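PhiAB6 tailspike (Unidentified phage, PDB 5JS4) probably binds and fragments the exopolysaccharide of Acinetobacter baumannii as a trimeric beta-helical tailspike. Local coordinates at residues G450-F464 and W477-F491. Sequence-based numbering, arbitrary orientation.
Sequences GIKARTVAHCGFGKF and WLEVTGANSCYGNSF
Asn489 reaches from 477-491 into the bend of 450-464 and adds two side-chain hydrogen bonds to the backbone ladder there. Its CB rests against Cys459 O (3.6 Å); CG, anti to its own carbonyl carbon (chi1 -61°), turns the amide toward the adjacent coil. OD1 accepts Cys459 N on a lone pair at 2.8 Å, while ND2 donates to Val456 O from above that carbonyl's plane. Since Val456 O also takes Tyr487 N, two donors grip it, and the amide is fixed in rotation at both ends. The fold is a parallel beta-helix, right-handed as in the pectate lyase-like family, whose successive coils stack here in register: Ile451 on Leu478, Val456 on Cys486, Phe461 on Phe491. Inside, Leu478 CD2 sits over one face of Phe461, 4.2 Å from the ring centroid, and Val456 CG2 meets Val480 CG2 at 3.6 Å. The CZ3-CH2 edge of Trp477 makes an offset edge-to-face stack with Phe461 (planes at 80°), while CZ3 stands over the centre of Phe464. On the outward face of the coils Ala457 CB lies over the ring of Tyr487, which borders a bound malonic acid, and Lys452 runs extended across Glu479, a water joining Lys452 NZ to Glu479 OE1; Glu479 OE2 is held by His426 and Lys475.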
# COMPACT_ATOMS: atom_id res chain seq x y z
N GLY A 450 -3.44 12.35 17.96
CA GLY A 450 -2.97 11.27 17.10
C GLY A 450 -1.46 11.25 17.05
O GLY A 450 -0.79 11.12 18.08
N ILE A 451 -0.92 11.37 15.83
CA ILE A 451 0.52 11.50 15.62
C ILE A 451 0.84 12.97 15.44
O ILE A 451 0.27 13.64 14.57
CB ILE A 451 0.96 10.72 14.36
CG1 ILE A 451 0.78 9.22 14.59
CG2 ILE A 451 2.42 11.03 14.02
CD1 ILE A 451 0.77 8.40 13.31
N LYS A 452 1.75 13.48 16.28
CA LYS A 452 2.19 14.86 16.22
C LYS A 452 3.68 14.90 15.90
O LYS A 452 4.46 14.13 16.45
CB LYS A 452 1.91 15.57 17.54
CG LYS A 452 2.25 17.06 17.54
CD LYS A 452 1.98 17.68 18.90
CE LYS A 452 2.32 19.16 18.90
NZ LYS A 452 2.00 19.80 20.21
N ALA A 453 4.06 15.80 14.99
CA ALA A 453 5.46 15.99 14.61
C ALA A 453 5.67 17.41 14.11
O ALA A 453 4.72 18.09 13.72
CB ALA A 453 5.85 14.99 13.53
N ARG A 454 6.92 17.87 14.14
CA ARG A 454 7.28 19.16 13.55
C ARG A 454 7.30 19.10 12.03
O ARG A 454 6.79 20.00 11.36
CB ARG A 454 8.64 19.63 14.06
CG ARG A 454 8.98 21.05 13.67
CD ARG A 454 10.27 21.52 14.33
NE ARG A 454 11.43 20.82 13.81
CZ ARG A 454 12.68 20.98 14.27
NH1 ARG A 454 12.93 21.82 15.27
NH2 ARG A 454 13.67 20.29 13.72
N THR A 455 7.90 18.03 11.51
CA THR A 455 8.03 17.81 10.07
C THR A 455 7.71 16.36 9.78
O THR A 455 8.18 15.46 10.48
CB THR A 455 9.47 18.09 9.59
OG1 THR A 455 9.79 19.46 9.84
CG2 THR A 455 9.64 17.79 8.10
N VAL A 456 6.92 16.14 8.73
CA VAL A 456 6.62 14.81 8.23
C VAL A 456 6.89 14.83 6.73
O VAL A 456 6.14 15.44 5.96
CB VAL A 456 5.16 14.41 8.53
CG1 VAL A 456 4.82 13.06 7.89
CG2 VAL A 456 4.93 14.35 10.03
N ALA A 457 7.97 14.18 6.33
CA ALA A 457 8.47 14.23 4.96
C ALA A 457 8.61 12.83 4.38
O ALA A 457 9.22 11.96 5.00
CB ALA A 457 9.82 14.94 4.93
N HIS A 458 8.03 12.61 3.21
CA HIS A 458 8.19 11.35 2.49
C HIS A 458 7.86 10.12 3.34
O HIS A 458 8.57 9.12 3.30
CB HIS A 458 9.60 11.25 1.91
CG HIS A 458 9.95 12.38 1.00
ND1 HIS A 458 9.37 12.54 -0.24
CD2 HIS A 458 10.81 13.41 1.15
CE1 HIS A 458 9.87 13.62 -0.82
NE2 HIS A 458 10.74 14.17 0.01
N CYS A 459 6.78 10.22 4.11
CA CYS A 459 6.31 9.12 4.93
C CYS A 459 5.13 8.45 4.26
O CYS A 459 4.44 9.05 3.44
CB CYS A 459 5.91 9.62 6.32
SG CYS A 459 7.30 10.14 7.34
N GLY A 460 4.91 7.19 4.63
CA GLY A 460 3.76 6.43 4.18
C GLY A 460 2.76 6.28 5.30
O GLY A 460 3.13 5.97 6.44
N PHE A 461 1.49 6.51 4.98
CA PHE A 461 0.39 6.33 5.91
C PHE A 461 -0.65 5.43 5.27
O PHE A 461 -1.16 5.73 4.19
CB PHE A 461 -0.22 7.67 6.29
CG PHE A 461 0.72 8.56 7.03
CD1 PHE A 461 0.84 8.48 8.41
CD2 PHE A 461 1.51 9.48 6.34
CE1 PHE A 461 1.72 9.29 9.09
CE2 PHE A 461 2.39 10.29 7.03
CZ PHE A 461 2.50 10.20 8.40
N GLY A 462 -0.93 4.31 5.93
CA GLY A 462 -1.91 3.35 5.46
C GLY A 462 -3.22 3.53 6.18
O GLY A 462 -3.71 4.66 6.33
N LYS A 463 -3.80 2.43 6.64
CA LYS A 463 -5.11 2.45 7.27
C LYS A 463 -5.04 2.94 8.70
O LYS A 463 -4.21 2.48 9.49
CB LYS A 463 -5.75 1.07 7.21
CG LYS A 463 -6.00 0.60 5.79
CD LYS A 463 -6.79 -0.70 5.73
CE LYS A 463 -8.22 -0.56 6.23
NZ LYS A 463 -9.00 0.48 5.51
N PHE A 464 -5.92 3.89 9.02
CA PHE A 464 -6.11 4.39 10.38
C PHE A 464 -7.58 4.30 10.73
O PHE A 464 -8.44 4.62 9.91
CB PHE A 464 -5.66 5.85 10.50
CG PHE A 464 -4.17 6.02 10.66
CD1 PHE A 464 -3.32 5.77 9.60
CD2 PHE A 464 -3.63 6.45 11.87
CE1 PHE A 464 -1.95 5.92 9.74
CE2 PHE A 464 -2.26 6.61 12.01
CZ PHE A 464 -1.42 6.34 10.94
N TRP A 477 -5.97 13.58 13.04
CA TRP A 477 -5.30 12.29 13.23
C TRP A 477 -3.78 12.43 13.06
O TRP A 477 -3.01 11.72 13.71
CB TRP A 477 -5.87 11.24 12.27
CG TRP A 477 -5.48 11.44 10.84
CD1 TRP A 477 -6.12 12.20 9.91
CD2 TRP A 477 -4.35 10.86 10.18
NE1 TRP A 477 -5.45 12.15 8.71
CE2 TRP A 477 -4.36 11.33 8.85
CE3 TRP A 477 -3.32 10.00 10.58
CZ2 TRP A 477 -3.39 10.96 7.91
CZ3 TRP A 477 -2.36 9.64 9.65
CH2 TRP A 477 -2.40 10.12 8.33
N LEU A 478 -3.38 13.34 12.17
CA LEU A 478 -1.98 13.68 11.94
C LEU A 478 -1.84 15.19 12.08
O LEU A 478 -2.53 15.95 11.40
CB LEU A 478 -1.53 13.23 10.55
CG LEU A 478 -0.10 13.57 10.13
CD1 LEU A 478 0.92 12.83 10.98
CD2 LEU A 478 0.11 13.24 8.66
N GLU A 479 -0.93 15.59 12.96
CA GLU A 479 -0.75 16.98 13.35
C GLU A 479 0.71 17.35 13.07
O GLU A 479 1.61 16.89 13.77
CB GLU A 479 -1.08 17.09 14.84
CG GLU A 479 -0.90 18.44 15.50
CD GLU A 479 -1.32 18.42 16.96
OE1 GLU A 479 -1.09 19.43 17.66
OE2 GLU A 479 -1.88 17.40 17.44
N VAL A 480 0.94 18.14 12.03
CA VAL A 480 2.29 18.57 11.67
C VAL A 480 2.38 20.08 11.90
O VAL A 480 1.64 20.85 11.29
CB VAL A 480 2.63 18.23 10.20
CG1 VAL A 480 4.09 18.52 9.90
CG2 VAL A 480 2.31 16.76 9.91
N THR A 481 3.30 20.49 12.77
CA THR A 481 3.30 21.87 13.29
C THR A 481 4.11 22.86 12.45
O THR A 481 3.82 24.06 12.47
CB THR A 481 3.79 21.92 14.74
OG1 THR A 481 5.18 21.55 14.80
CG2 THR A 481 2.98 21.00 15.64
N GLY A 482 5.12 22.38 11.74
CA GLY A 482 5.99 23.26 10.95
C GLY A 482 5.33 23.78 9.68
O GLY A 482 4.58 23.06 9.02
N ALA A 483 5.61 25.03 9.34
CA ALA A 483 5.06 25.65 8.13
C ALA A 483 5.63 24.96 6.89
O ALA A 483 6.85 24.84 6.76
CB ALA A 483 5.36 27.14 8.10
N ASN A 484 4.75 24.52 5.99
CA ASN A 484 5.14 23.75 4.80
C ASN A 484 6.06 22.56 5.13
O ASN A 484 6.90 22.17 4.32
CB ASN A 484 5.80 24.66 3.75
CG ASN A 484 4.79 25.46 2.95
OD1 ASN A 484 3.60 25.13 2.90
ND2 ASN A 484 5.26 26.52 2.30
N SER A 485 5.87 21.98 6.31
CA SER A 485 6.73 20.91 6.79
C SER A 485 6.08 19.54 6.70
O SER A 485 6.63 18.56 7.20
CB SER A 485 7.16 21.18 8.23
OG SER A 485 7.87 22.41 8.32
N CYS A 486 4.91 19.47 6.08
CA CYS A 486 4.29 18.20 5.73
C CYS A 486 4.29 18.10 4.21
O CYS A 486 3.53 18.80 3.54
CB CYS A 486 2.87 18.11 6.28
SG CYS A 486 2.07 16.52 5.94
N TYR A 487 5.15 17.25 3.68
CA TYR A 487 5.34 17.16 2.24
C TYR A 487 5.89 15.81 1.81
O TYR A 487 6.52 15.10 2.60
CB TYR A 487 6.28 18.28 1.76
CG TYR A 487 7.69 18.19 2.32
CD1 TYR A 487 8.68 17.46 1.66
CD2 TYR A 487 8.03 18.83 3.51
CE1 TYR A 487 9.96 17.37 2.17
CE2 TYR A 487 9.32 18.74 4.02
CZ TYR A 487 10.28 18.02 3.35
OH TYR A 487 11.56 17.93 3.85
N GLY A 488 5.65 15.46 0.55
CA GLY A 488 6.23 14.26 -0.04
C GLY A 488 5.60 12.95 0.41
O GLY A 488 6.14 11.88 0.14
N ASN A 489 4.44 13.03 1.07
CA ASN A 489 3.87 11.87 1.74
C ASN A 489 2.93 11.05 0.87
O ASN A 489 2.46 11.50 -0.17
CB ASN A 489 3.14 12.33 3.00
CG ASN A 489 4.07 13.00 3.98
OD1 ASN A 489 5.01 12.38 4.48
ND2 ASN A 489 3.82 14.28 4.26
N SER A 490 2.68 9.83 1.33
CA SER A 490 1.72 8.92 0.72
C SER A 490 0.63 8.64 1.74
O SER A 490 0.87 7.96 2.73
CB SER A 490 2.40 7.61 0.33
OG SER A 490 3.47 7.83 -0.58
N PHE A 491 -0.55 9.20 1.50
CA PHE A 491 -1.72 8.95 2.34
C PHE A 491 -2.60 7.95 1.60
O PHE A 491 -3.61 8.31 0.99
CB PHE A 491 -2.48 10.26 2.60
CG PHE A 491 -1.61 11.36 3.14
CD1 PHE A 491 -1.03 11.26 4.40
CD2 PHE A 491 -1.38 12.51 2.39
CE1 PHE A 491 -0.23 12.28 4.90
CE2 PHE A 491 -0.59 13.54 2.89
CZ PHE A 491 -0.01 13.42 4.14
O HOH W 1 -3.52 14.97 17.11
O HOH W 2 -1.07 19.33 20.63